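Local coordinates for lysine cyclodeaminase (Streptomyces pristinaespiralis, PDB 5YU3), which probably catalyses the NAD-dependent cyclisation of L-lysine to L-pipecolic acid with loss of ammonia, and also recognises L-ornithine and L-2,4-diaminobutyric acid, at residues A[46-52]-A[62-67]; A[94-99]-A[111-117]; A[137-143]-A[162-168]; A[201-207]-A[225-231]. All coordinates share one frame; numbering follows the deposited sequence.

How the contacts relate
Reading from the N terminus, the four contacts follow in series, none enclosing or crossing another. Contact 1 closes the hairpin of strands 50-54 and 60-69, and contact 2 the hairpin of strands 94-102 and 108-113; both belong to one mixed sheet and meet the second subunit, and their centres lie about 14 Å apart. Helix 115-133 then leads to the parallel sheet, on the other side of the chain's centre. There contact 3 closes a beta-alpha-beta unit through helix 148-160, and contact 4 joins strands 204-207 and 229-232 across a loop without helix or strand. Strands 140-144 and 204-207 are neighbours, so contacts 3 and 4 touch, probably with a hydrogen bond from Gly-142 to Val-204.

Contact 1: A[46-52]-A[62-67]; sequences SPLRGGL and WEWMPH. With PRO (proline), chain G.
Arg-49 crosses strand 62-67 on the side of Glu-63 and Met-65 toward the bound proline, meeting a different group at nearly every step. Its CB rests 3.3 Å from Trp-64 O, and the chain then runs extended beside Met-65, pointing the same way. CD packs against the carboxylate of Glu-63, and NE makes a salt bridge to Glu-63 OE2 at 3.1 Å, the guanidinium and carboxylate planes turned 49° apart. NH1 stands 3.5 Å from OXT of the proline and donates to Thr-302 O; Met-65 CE lies at the guanidinium edge. NH2 is paired with Glu-264, so two acidic residues hold the head group. Beyond Arg-49 the strands pair antiparallel, Gly-50 N donating to Trp-64 O and Leu-52 N to Trp-62 O. Trp-64 CG sits between its backbone N and carbonyl carbon (chi1 47°), which lays one ring face against the facing strand in CH-pi contacts: Gly-50 CA over the five-membered ring and Gly-51 CA over the six-membered ring, each 3.9 Å from that ring's centroid. Leu-52 CG meets the ring at its edge, 3.7 Å from CZ3. At the other end Ser-46 OG and His-67 ND1 share a 2.7 Å hydrogen bond, and a water bridges Pro-47 O and Pro-66 O. The arrangement is a beta hairpin that, with Arg-49 just ahead of its first strand, gives Arg-49, Glu-63 and Met-65 to the proline pocket.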
# COMPACT_ATOMS: atom_id res chain seq x y z
N SER A 46 12.65 -7.80 0.57
CA SER A 46 11.32 -7.33 0.22
C SER A 46 11.26 -6.98 -1.27
O SER A 46 12.27 -6.58 -1.86
CB SER A 46 10.97 -6.11 1.07
OG SER A 46 11.34 -6.35 2.42
N PRO A 47 10.10 -7.11 -1.90
CA PRO A 47 9.97 -6.65 -3.28
C PRO A 47 10.24 -5.16 -3.37
O PRO A 47 10.20 -4.43 -2.37
CB PRO A 47 8.52 -6.98 -3.64
CG PRO A 47 7.85 -7.21 -2.20
CD PRO A 47 8.79 -7.69 -1.43
N LEU A 48 10.52 -4.69 -4.58
CA LEU A 48 10.69 -3.26 -4.81
C LEU A 48 9.47 -2.51 -4.31
O LEU A 48 8.34 -2.93 -4.52
CB LEU A 48 10.89 -2.96 -6.30
CG LEU A 48 12.20 -3.32 -6.98
CD1 LEU A 48 12.12 -2.93 -8.46
CD2 LEU A 48 13.34 -2.60 -6.30
N ARG A 49 9.71 -1.38 -3.64
CA ARG A 49 8.57 -0.56 -3.26
C ARG A 49 8.03 0.19 -4.47
O ARG A 49 8.61 0.19 -5.56
CB ARG A 49 8.98 0.42 -2.15
CG ARG A 49 10.07 1.38 -2.54
CD ARG A 49 10.31 2.43 -1.46
NE ARG A 49 11.52 3.21 -1.71
CZ ARG A 49 12.56 3.26 -0.88
NH1 ARG A 49 12.53 2.60 0.26
NH2 ARG A 49 13.63 4.00 -1.19
N GLY A 50 6.87 0.84 -4.28
CA GLY A 50 6.31 1.69 -5.30
C GLY A 50 5.90 3.02 -4.70
O GLY A 50 5.86 3.19 -3.48
N GLY A 51 5.61 3.98 -5.58
CA GLY A 51 5.26 5.29 -5.07
C GLY A 51 4.64 6.19 -6.11
O GLY A 51 4.62 5.89 -7.31
N LEU A 52 4.11 7.31 -5.62
CA LEU A 52 3.49 8.36 -6.42
C LEU A 52 4.26 9.65 -6.21
O LEU A 52 4.34 10.14 -5.08
CB LEU A 52 2.02 8.56 -6.01
CG LEU A 52 1.03 7.42 -6.21
CD1 LEU A 52 -0.14 7.54 -5.24
CD2 LEU A 52 0.53 7.41 -7.63
N TRP A 62 5.24 9.66 -2.25
CA TRP A 62 4.50 8.90 -1.25
C TRP A 62 4.54 7.44 -1.67
O TRP A 62 4.20 7.12 -2.82
CB TRP A 62 3.06 9.43 -1.13
CG TRP A 62 2.29 8.77 -0.04
CD1 TRP A 62 2.25 9.15 1.27
CD2 TRP A 62 1.46 7.62 -0.16
NE1 TRP A 62 1.44 8.29 1.98
CE2 TRP A 62 0.95 7.34 1.12
CE3 TRP A 62 1.11 6.78 -1.23
CZ2 TRP A 62 0.08 6.27 1.37
CZ3 TRP A 62 0.25 5.72 -0.98
CH2 TRP A 62 -0.24 5.47 0.31
N GLU A 63 4.98 6.57 -0.78
CA GLU A 63 5.35 5.22 -1.16
C GLU A 63 4.65 4.17 -0.31
O GLU A 63 4.25 4.42 0.83
CB GLU A 63 6.87 5.01 -1.06
CG GLU A 63 7.64 5.90 -2.02
CD GLU A 63 9.15 5.84 -1.82
OE1 GLU A 63 9.62 6.03 -0.69
OE2 GLU A 63 9.87 5.58 -2.80
N TRP A 64 4.53 2.97 -0.89
CA TRP A 64 4.04 1.78 -0.22
C TRP A 64 5.14 0.73 -0.24
O TRP A 64 5.80 0.53 -1.27
CB TRP A 64 2.75 1.26 -0.89
CG TRP A 64 2.82 1.18 -2.39
CD1 TRP A 64 3.23 0.11 -3.14
CD2 TRP A 64 2.47 2.20 -3.33
NE1 TRP A 64 3.16 0.40 -4.48
CE2 TRP A 64 2.69 1.68 -4.62
CE3 TRP A 64 1.99 3.52 -3.20
CZ2 TRP A 64 2.46 2.42 -5.78
CZ3 TRP A 64 1.75 4.25 -4.37
CH2 TRP A 64 1.99 3.70 -5.63
N MET A 65 5.34 0.08 0.90
CA MET A 65 6.46 -0.84 1.11
C MET A 65 5.94 -2.11 1.78
O MET A 65 5.83 -2.18 3.02
CB MET A 65 7.55 -0.18 1.96
CG MET A 65 8.00 1.16 1.40
SD MET A 65 9.17 2.08 2.43
CE MET A 65 10.46 0.86 2.71
N PRO A 66 5.63 -3.15 1.00
CA PRO A 66 5.18 -4.42 1.57
C PRO A 66 6.30 -5.40 1.86
O PRO A 66 7.33 -5.44 1.18
CB PRO A 66 4.26 -4.97 0.48
CG PRO A 66 4.94 -4.34 -0.84
CD PRO A 66 5.39 -3.16 -0.50
N HIS A 67 6.09 -6.21 2.90
CA HIS A 67 6.95 -7.36 3.16
C HIS A 67 6.11 -8.50 3.72
O HIS A 67 5.40 -8.33 4.71
CB HIS A 67 8.08 -7.04 4.14
CG HIS A 67 8.99 -8.21 4.37
ND1 HIS A 67 10.05 -8.49 3.55
CD2 HIS A 67 8.95 -9.20 5.30
CE1 HIS A 67 10.65 -9.59 3.97
NE2 HIS A 67 10.00 -10.05 5.02
N PRO G . 12.77 5.94 1.97
CA PRO G . 11.95 6.04 3.29
C PRO G . 11.74 4.63 3.91
O PRO G . 10.83 4.59 4.76
CB PRO G . 10.86 6.61 2.92
CG PRO G . 11.35 7.65 1.79
CD PRO G . 12.56 7.31 1.47
OXT PRO G . 12.45 3.60 3.62
O HOH W 1 8.57 -3.48 -0.45

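Contact 2: A[94-99]-A[111-117]; sequences ILGTVA and LMDGVLL. With NAD (nicotinamide-adenine-dinucleotide), chain F.
Val-98 and Met-112 form the central backbone pair, with hydrogen bonds in both directions: Val-98 N to Met-112 O at 2.9 Å, almost straight, and Met-112 N to Val-98 O at 3.0 Å. A third bond, from Gly-114 N to Gly-96 O, is more bent at 140°, and its donor stands above the carbonyl plane, where strand 111-113 turns into the helix. Asp-113 caps the N-terminal end of that helix. Its OD1 accepts from Val-115 N, which comes in above the carboxylate plane, while OD2 takes Leu-116 N at 3.0 Å on its syn side. OD1 also accepts from His-332 N of the second subunit, so three amides fix the carboxylate. Apolar contacts come next. Val-98 CG2 points over Gly-114, 3.8 Å from its CA, and meets Leu-117 CD2 at 4.1 Å; Gly-114, with no side chain, lies close against Gly-96 and Thr-97. At the helix end Leu-95 CD1 touches Val-115 CG2 at 3.7 Å; at the other end Leu-111 CD1 packs on Ala-99 CB. The ligand is reached by Ile-94: with CG1 anti to its carbonyl carbon (chi1 -64°), that atom lies 3.4 Å from NAD O2N. The hairpin is flanked by strand 73-81, paired with segment 94-99, and by strand 3-6, paired at Leu-111, while helix 305-321 packs against Val-98, Met-112 and Leu-117.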
# COMPACT_ATOMS: atom_id res chain seq x y z
N ILE A 94 9.32 13.14 6.76
CA ILE A 94 8.94 11.73 6.67
C ILE A 94 7.74 11.51 7.57
O ILE A 94 7.84 11.63 8.80
CB ILE A 94 10.11 10.81 7.05
CG1 ILE A 94 11.28 10.98 6.06
CG2 ILE A 94 9.65 9.34 7.12
CD1 ILE A 94 10.93 10.63 4.61
N LEU A 95 6.60 11.17 6.97
CA LEU A 95 5.35 10.97 7.69
C LEU A 95 4.76 9.66 7.21
O LEU A 95 4.47 9.52 6.01
CB LEU A 95 4.40 12.15 7.41
CG LEU A 95 3.25 12.53 8.33
CD1 LEU A 95 3.68 12.45 9.79
CD2 LEU A 95 2.77 13.94 7.96
N GLY A 96 4.58 8.70 8.11
CA GLY A 96 4.09 7.40 7.68
C GLY A 96 3.49 6.59 8.81
O GLY A 96 3.48 6.99 9.97
N THR A 97 2.98 5.41 8.43
CA THR A 97 2.34 4.47 9.33
C THR A 97 2.68 3.05 8.88
O THR A 97 3.02 2.83 7.72
CB THR A 97 0.81 4.68 9.36
OG1 THR A 97 0.36 4.99 8.04
CG2 THR A 97 0.44 5.84 10.28
N VAL A 98 2.61 2.09 9.80
CA VAL A 98 2.97 0.71 9.51
C VAL A 98 1.81 -0.18 9.94
O VAL A 98 1.36 -0.10 11.08
CB VAL A 98 4.27 0.26 10.21
CG1 VAL A 98 4.81 -1.01 9.55
CG2 VAL A 98 5.32 1.38 10.18
N ALA A 99 1.34 -1.02 9.02
CA ALA A 99 0.23 -1.94 9.30
C ALA A 99 0.69 -3.38 9.19
O ALA A 99 1.63 -3.70 8.45
CB ALA A 99 -0.95 -1.69 8.35
N LEU A 111 -1.77 -1.75 13.71
CA LEU A 111 -1.50 -0.49 13.04
C LEU A 111 -0.79 0.45 14.01
O LEU A 111 -1.24 0.59 15.15
CB LEU A 111 -2.81 0.14 12.56
CG LEU A 111 -2.72 1.55 11.97
CD1 LEU A 111 -1.90 1.51 10.69
CD2 LEU A 111 -4.13 2.07 11.69
N MET A 112 0.29 1.11 13.57
CA MET A 112 1.05 1.99 14.45
C MET A 112 1.72 3.11 13.67
O MET A 112 1.83 3.06 12.44
CB MET A 112 2.11 1.22 15.25
CG MET A 112 3.20 0.59 14.38
SD MET A 112 4.54 -0.15 15.34
CE MET A 112 5.33 1.33 15.98
N ASP A 113 2.18 4.12 14.41
CA ASP A 113 2.99 5.20 13.85
C ASP A 113 4.20 4.64 13.11
O ASP A 113 4.81 3.65 13.52
CB ASP A 113 3.49 6.11 14.98
CG ASP A 113 4.57 7.07 14.51
OD1 ASP A 113 4.26 7.90 13.63
OD2 ASP A 113 5.71 7.01 15.02
N GLY A 114 4.58 5.33 12.02
CA GLY A 114 5.79 5.01 11.30
C GLY A 114 6.88 6.06 11.39
O GLY A 114 8.00 5.83 10.91
N VAL A 115 6.60 7.22 11.99
CA VAL A 115 7.59 8.30 12.04
C VAL A 115 8.78 7.91 12.92
O VAL A 115 9.94 7.93 12.47
CB VAL A 115 6.95 9.61 12.54
CG1 VAL A 115 8.02 10.69 12.74
CG2 VAL A 115 5.89 10.10 11.57
N LEU A 116 8.52 7.59 14.19
CA LEU A 116 9.62 7.20 15.08
C LEU A 116 10.28 5.91 14.60
O LEU A 116 11.51 5.82 14.53
CB LEU A 116 9.11 7.03 16.52
CG LEU A 116 10.15 6.56 17.54
CD1 LEU A 116 11.32 7.54 17.61
CD2 LEU A 116 9.51 6.35 18.93
N LEU A 117 9.47 4.89 14.29
CA LEU A 117 9.99 3.61 13.81
C LEU A 117 10.93 3.79 12.61
O LEU A 117 11.98 3.13 12.54
CB LEU A 117 8.82 2.68 13.46
CG LEU A 117 9.05 1.28 12.89
CD1 LEU A 117 7.87 0.37 13.24
CD2 LEU A 117 9.23 1.31 11.37
PA NAD F . 14.45 16.42 6.99
O1A NAD F . 13.66 17.35 6.13
O2A NAD F . 14.13 16.28 8.46
O5B NAD F . 16.00 16.87 6.92
C5B NAD F . 16.65 17.01 5.65
C4B NAD F . 17.68 18.11 5.82
O4B NAD F . 18.49 18.18 4.64
C3B NAD F . 17.02 19.49 5.96
O3B NAD F . 17.41 20.09 7.22
C2B NAD F . 17.55 20.28 4.78
O2B NAD F . 17.81 21.65 5.06
C1B NAD F . 18.85 19.55 4.49
N9A NAD F . 19.42 19.74 3.13
C8A NAD F . 18.77 19.86 1.95
N7A NAD F . 19.67 19.99 0.93
C5A NAD F . 20.91 19.94 1.48
C6A NAD F . 22.30 20.01 1.00
N6A NAD F . 22.58 20.16 -0.32
N1A NAD F . 23.29 19.89 1.92
C2A NAD F . 23.06 19.74 3.24
N3A NAD F . 21.82 19.69 3.75
C4A NAD F . 20.73 19.77 2.93
O3 NAD F . 14.37 14.95 6.28
PN NAD F . 14.89 13.56 6.88
O1N NAD F . 16.14 13.82 7.68
O2N NAD F . 13.71 12.85 7.50
O5D NAD F . 15.25 12.74 5.54
C5D NAD F . 16.44 13.04 4.80
C4D NAD F . 16.57 12.05 3.65
O4D NAD F . 16.62 10.72 4.15
C3D NAD F . 15.37 12.11 2.71
O3D NAD F . 15.84 11.90 1.36
C2D NAD F . 14.56 10.90 3.12
O2D NAD F . 13.66 10.45 2.10
C1D NAD F . 15.68 9.92 3.42
N1N NAD F . 15.31 8.76 4.21
C2N NAD F . 15.95 7.61 3.97
C3N NAD F . 15.64 6.46 4.68
C7N NAD F . 16.40 5.20 4.39
O7N NAD F . 16.01 4.14 4.82
N7N NAD F . 17.54 5.30 3.68
C4N NAD F . 14.67 6.50 5.69
C5N NAD F . 14.05 7.72 5.93
C6N NAD F . 14.38 8.85 5.19

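Contact 3: A[137-143]-A[162-168]; sequences DSHTLGL and PLQRALV
Arg-165 holds CG between its backbone N and carbonyl carbon (chi1 69°) and then extends to NE, while Thr-140 turns OG1 to the side of its own backbone N (chi1 -66°); the two side chains thereby meet across the strands. NE donates to Thr-140 OG1 at 3.0 Å along a nearly straight line, with the hydroxyl in the guanidinium plane. A water joins NH2 to the same hydroxyl, and His-139 ND1 lies 2.8 Å from OG1 in a further hydrogen bond. Leu-167 CD1 sits over one guanidinium face, and NH2 makes a salt bridge to Glu-201. Across the histidine ring, Gln-164 lays CB over one face, 3.3 Å from NE2, its amide plane 24° from the ring. The backbone is in parallel register: Leu-141 N donates to Arg-165 O, Leu-167 N to Leu-141 O at 2.8 Å, and Leu-143 N to Leu-167 O. On the face of Leu-141 and Leu-143, Leu-163 CD1 packs on Leu-141 CB at 3.8 Å and Val-168 CG1 on Leu-143; Leu-141, Leu-143 and Leu-163 also lie against helix 148-160 of this Rossmann-type beta-alpha-beta unit. A leucine in place of Arg-165 would probably leave Glu-201 without this cationic mate and Thr-140 OG1 without its NE donor. Chemically, one face is apolar, while the other carries, beside Leu-167, a polar cluster in which one hydroxyl ties together arginine, histidine and water.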
# COMPACT_ATOMS: atom_id res chain seq x y z
N ASP A 137 37.75 2.18 15.95
CA ASP A 137 38.14 3.28 16.81
C ASP A 137 37.74 4.63 16.24
O ASP A 137 38.27 5.67 16.66
CB ASP A 137 39.65 3.23 17.09
CG ASP A 137 40.49 3.33 15.82
OD1 ASP A 137 39.92 3.23 14.71
OD2 ASP A 137 41.72 3.50 15.93
N SER A 138 36.80 4.64 15.28
CA SER A 138 36.29 5.89 14.72
C SER A 138 35.87 6.85 15.82
O SER A 138 35.11 6.50 16.73
CB SER A 138 35.09 5.60 13.81
OG SER A 138 35.51 4.99 12.59
N HIS A 139 36.36 8.08 15.72
CA HIS A 139 36.19 9.08 16.76
C HIS A 139 35.38 10.29 16.30
O HIS A 139 34.69 10.92 17.12
CB HIS A 139 37.60 9.48 17.27
CG HIS A 139 37.70 10.84 17.91
ND1 HIS A 139 37.54 12.01 17.20
CD2 HIS A 139 38.04 11.20 19.17
CE1 HIS A 139 37.73 13.04 18.02
NE2 HIS A 139 38.04 12.57 19.21
N THR A 140 35.41 10.62 15.01
CA THR A 140 34.76 11.81 14.48
C THR A 140 33.71 11.42 13.46
O THR A 140 34.03 10.82 12.42
CB THR A 140 35.78 12.74 13.82
OG1 THR A 140 36.67 13.26 14.82
CG2 THR A 140 35.07 13.89 13.11
N LEU A 141 32.46 11.78 13.73
CA LEU A 141 31.37 11.57 12.79
C LEU A 141 31.11 12.86 12.03
O LEU A 141 31.14 13.95 12.60
CB LEU A 141 30.09 11.12 13.52
CG LEU A 141 28.77 11.11 12.73
CD1 LEU A 141 28.80 10.01 11.69
CD2 LEU A 141 27.58 10.92 13.68
N GLY A 142 30.86 12.73 10.73
CA GLY A 142 30.38 13.83 9.91
C GLY A 142 28.92 13.61 9.56
O GLY A 142 28.51 12.48 9.29
N LEU A 143 28.14 14.69 9.60
CA LEU A 143 26.74 14.66 9.18
C LEU A 143 26.51 15.76 8.17
O LEU A 143 26.75 16.93 8.47
CB LEU A 143 25.78 14.83 10.37
CG LEU A 143 25.84 13.75 11.46
CD1 LEU A 143 24.95 14.15 12.64
CD2 LEU A 143 25.45 12.36 10.94
N PRO A 162 33.06 4.51 19.17
CA PRO A 162 33.48 5.40 20.27
C PRO A 162 33.58 6.86 19.86
O PRO A 162 34.62 7.52 19.97
CB PRO A 162 34.84 4.80 20.66
CG PRO A 162 35.34 4.23 19.25
CD PRO A 162 34.27 3.79 18.63
N LEU A 163 32.46 7.40 19.38
CA LEU A 163 32.43 8.74 18.82
C LEU A 163 32.64 9.78 19.92
O LEU A 163 32.01 9.72 20.98
CB LEU A 163 31.10 9.01 18.12
CG LEU A 163 30.77 8.15 16.91
CD1 LEU A 163 29.47 8.63 16.28
CD2 LEU A 163 31.90 8.18 15.88
N GLN A 164 33.53 10.73 19.65
CA GLN A 164 33.77 11.83 20.56
C GLN A 164 33.26 13.17 20.05
O GLN A 164 33.02 14.07 20.85
CB GLN A 164 35.27 11.95 20.88
CG GLN A 164 35.80 10.77 21.68
CD GLN A 164 35.55 10.94 23.17
OE1 GLN A 164 35.53 9.96 23.92
NE2 GLN A 164 35.35 12.19 23.60
N ARG A 165 33.08 13.32 18.74
CA ARG A 165 32.59 14.58 18.22
C ARG A 165 31.88 14.34 16.90
O ARG A 165 32.11 13.35 16.21
CB ARG A 165 33.72 15.61 18.05
CG ARG A 165 34.68 15.27 16.95
CD ARG A 165 35.71 16.39 16.78
NE ARG A 165 36.65 16.08 15.71
CZ ARG A 165 37.39 16.99 15.08
NH1 ARG A 165 37.28 18.28 15.42
NH2 ARG A 165 38.22 16.63 14.12
N ALA A 166 31.00 15.28 16.57
CA ALA A 166 30.27 15.28 15.31
C ALA A 166 30.46 16.64 14.65
O ALA A 166 30.17 17.68 15.26
CB ALA A 166 28.77 14.99 15.54
N LEU A 167 30.97 16.63 13.42
CA LEU A 167 31.10 17.81 12.58
C LEU A 167 29.92 17.82 11.61
O LEU A 167 29.74 16.85 10.86
CB LEU A 167 32.42 17.79 11.81
CG LEU A 167 33.72 17.65 12.59
CD1 LEU A 167 34.90 17.59 11.63
CD2 LEU A 167 33.89 18.81 13.57
N VAL A 168 29.11 18.89 11.62
CA VAL A 168 27.80 18.83 10.99
C VAL A 168 27.56 20.03 10.09
O VAL A 168 28.02 21.15 10.35
CB VAL A 168 26.67 18.69 12.04
CG1 VAL A 168 26.99 17.59 13.02
CG2 VAL A 168 26.43 20.00 12.78
O HOH W 2 39.11 14.11 12.89

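Contact 4: A[201-207]-A[225-231]; sequences EADVIST and REHLHIN
Asp-203 OD1 is gripped by two cationic or potentially cationic groups of segment 225-231. His-227 NE2 donates to it at 2.7 Å in a nearly straight bond on the anti side, with the oxygen exactly in the ring plane. Arg-225 NH2 forms a salt bridge to the same atom at 3.0 Å, its guanidinium turned 77° from the carboxylate; the chain, bent at chi2 (-102°) and chi3 (-88°), folds back to reach it. The other oxygen, OD2, accepts from the backbone amides of His-139 and Thr-140 and from a water. Farther along, the strands run parallel: Ile-205 N donates to His-229 O, and Asn-231 N to Ile-205 O at 2.7 Å. Leu-228 CD1 packs on Ile-205 CG1 at 3.8 Å. The Asn-231 amide links both segments, ND2 giving a 3.3 Å bond to Ser-206 OG while OD1 accepts from His-229 NE2. Ser-206 OG also bonds to Gln-153, His-229 ND1 to Ser-297. A valine at Asn-231 would probably leave His-229 NE2 without this acceptor and Ser-206 OG without its amide donor. Three hydrogen-bond donors from the protein and one salt bridge fasten the Asp-203 carboxylate, probably favouring its charged form. It so ties together the loops preceding strands 140-144, 204-207 and 229-232.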
# COMPACT_ATOMS: atom_id res chain seq x y z
N GLU A 201 38.09 15.51 7.70
CA GLU A 201 38.36 15.17 9.08
C GLU A 201 37.55 13.99 9.63
O GLU A 201 37.95 13.43 10.65
CB GLU A 201 38.12 16.39 9.98
CG GLU A 201 39.23 17.43 9.88
CD GLU A 201 39.03 18.63 10.81
OE1 GLU A 201 39.32 19.76 10.38
OE2 GLU A 201 38.59 18.43 11.96
N ALA A 202 36.46 13.60 8.98
CA ALA A 202 35.59 12.58 9.57
C ALA A 202 36.13 11.18 9.35
O ALA A 202 36.72 10.87 8.31
CB ALA A 202 34.17 12.69 8.99
N ASP A 203 35.89 10.31 10.33
CA ASP A 203 36.13 8.88 10.19
C ASP A 203 34.94 8.15 9.58
O ASP A 203 35.11 7.15 8.88
CB ASP A 203 36.43 8.25 11.55
CG ASP A 203 37.65 8.87 12.21
OD1 ASP A 203 38.73 8.86 11.58
OD2 ASP A 203 37.52 9.36 13.36
N VAL A 204 33.73 8.62 9.86
CA VAL A 204 32.51 8.07 9.30
C VAL A 204 31.59 9.24 9.01
O VAL A 204 31.60 10.24 9.74
CB VAL A 204 31.88 7.04 10.27
CG1 VAL A 204 31.82 7.60 11.67
CG2 VAL A 204 30.49 6.59 9.79
N ILE A 205 30.84 9.17 7.92
CA ILE A 205 29.92 10.24 7.53
C ILE A 205 28.56 9.62 7.26
O ILE A 205 28.50 8.52 6.70
CB ILE A 205 30.42 11.01 6.28
CG1 ILE A 205 31.69 11.81 6.61
CG2 ILE A 205 29.33 11.95 5.72
CD1 ILE A 205 32.40 12.39 5.37
N SER A 206 27.49 10.30 7.65
CA SER A 206 26.15 10.02 7.15
C SER A 206 25.65 11.23 6.38
O SER A 206 25.67 12.35 6.90
CB SER A 206 25.16 9.66 8.28
OG SER A 206 25.46 8.41 8.84
N THR A 207 25.19 11.02 5.15
CA THR A 207 24.49 12.05 4.39
C THR A 207 23.00 11.73 4.43
O THR A 207 22.60 10.60 4.13
CB THR A 207 24.99 12.15 2.94
OG1 THR A 207 24.71 10.94 2.22
CG2 THR A 207 26.50 12.39 2.91
N ARG A 225 39.68 10.85 4.37
CA ARG A 225 40.57 9.92 5.05
C ARG A 225 40.52 8.56 4.37
O ARG A 225 39.50 8.15 3.82
CB ARG A 225 40.19 9.80 6.51
CG ARG A 225 40.03 11.15 7.16
CD ARG A 225 41.23 11.49 7.97
NE ARG A 225 41.08 10.96 9.32
CZ ARG A 225 40.86 11.71 10.39
NH1 ARG A 225 40.78 13.04 10.26
NH2 ARG A 225 40.73 11.15 11.57
N GLU A 226 41.66 7.86 4.41
CA GLU A 226 41.80 6.60 3.69
C GLU A 226 40.76 5.57 4.12
O GLU A 226 40.29 4.79 3.30
CB GLU A 226 43.20 6.03 3.90
CG GLU A 226 43.51 4.84 3.01
CD GLU A 226 44.89 4.26 3.27
OE1 GLU A 226 45.60 4.80 4.16
OE2 GLU A 226 45.26 3.27 2.60
N HIS A 227 40.38 5.59 5.40
CA HIS A 227 39.48 4.59 5.98
C HIS A 227 38.03 5.03 6.02
O HIS A 227 37.20 4.31 6.59
CB HIS A 227 39.94 4.26 7.39
CG HIS A 227 40.00 5.45 8.29
ND1 HIS A 227 41.09 6.30 8.32
CD2 HIS A 227 39.10 5.97 9.16
CE1 HIS A 227 40.87 7.27 9.19
NE2 HIS A 227 39.67 7.09 9.71
N LEU A 228 37.70 6.19 5.44
CA LEU A 228 36.36 6.76 5.58
C LEU A 228 35.27 5.77 5.20
O LEU A 228 35.36 5.07 4.18
CB LEU A 228 36.24 8.02 4.71
CG LEU A 228 34.83 8.62 4.57
CD1 LEU A 228 34.30 9.10 5.93
CD2 LEU A 228 34.80 9.76 3.57
N HIS A 229 34.24 5.70 6.05
CA HIS A 229 32.99 5.02 5.71
C HIS A 229 31.86 6.03 5.63
O HIS A 229 31.70 6.86 6.53
CB HIS A 229 32.63 3.95 6.73
CG HIS A 229 31.29 3.35 6.47
ND1 HIS A 229 31.02 2.60 5.34
CD2 HIS A 229 30.11 3.44 7.14
CE1 HIS A 229 29.75 2.24 5.34
NE2 HIS A 229 29.18 2.73 6.43
N ILE A 230 31.05 5.95 4.57
CA ILE A 230 29.92 6.84 4.37
C ILE A 230 28.64 6.02 4.39
O ILE A 230 28.53 5.03 3.65
CB ILE A 230 30.00 7.62 3.05
CG1 ILE A 230 31.34 8.36 2.93
CG2 ILE A 230 28.80 8.58 2.93
CD1 ILE A 230 31.51 9.07 1.58
N ASN A 231 27.67 6.43 5.22
CA ASN A 231 26.30 5.94 5.10
C ASN A 231 25.55 6.95 4.24
O ASN A 231 25.30 8.08 4.67
CB ASN A 231 25.63 5.78 6.47
CG ASN A 231 26.44 4.92 7.41
OD1 ASN A 231 26.57 3.71 7.22
ND2 ASN A 231 27.00 5.54 8.45
O HOH W 3 37.18 11.51 5.61
O HOH W 4 36.05 4.41 9.07
O HOH W 5 39.20 11.32 14.35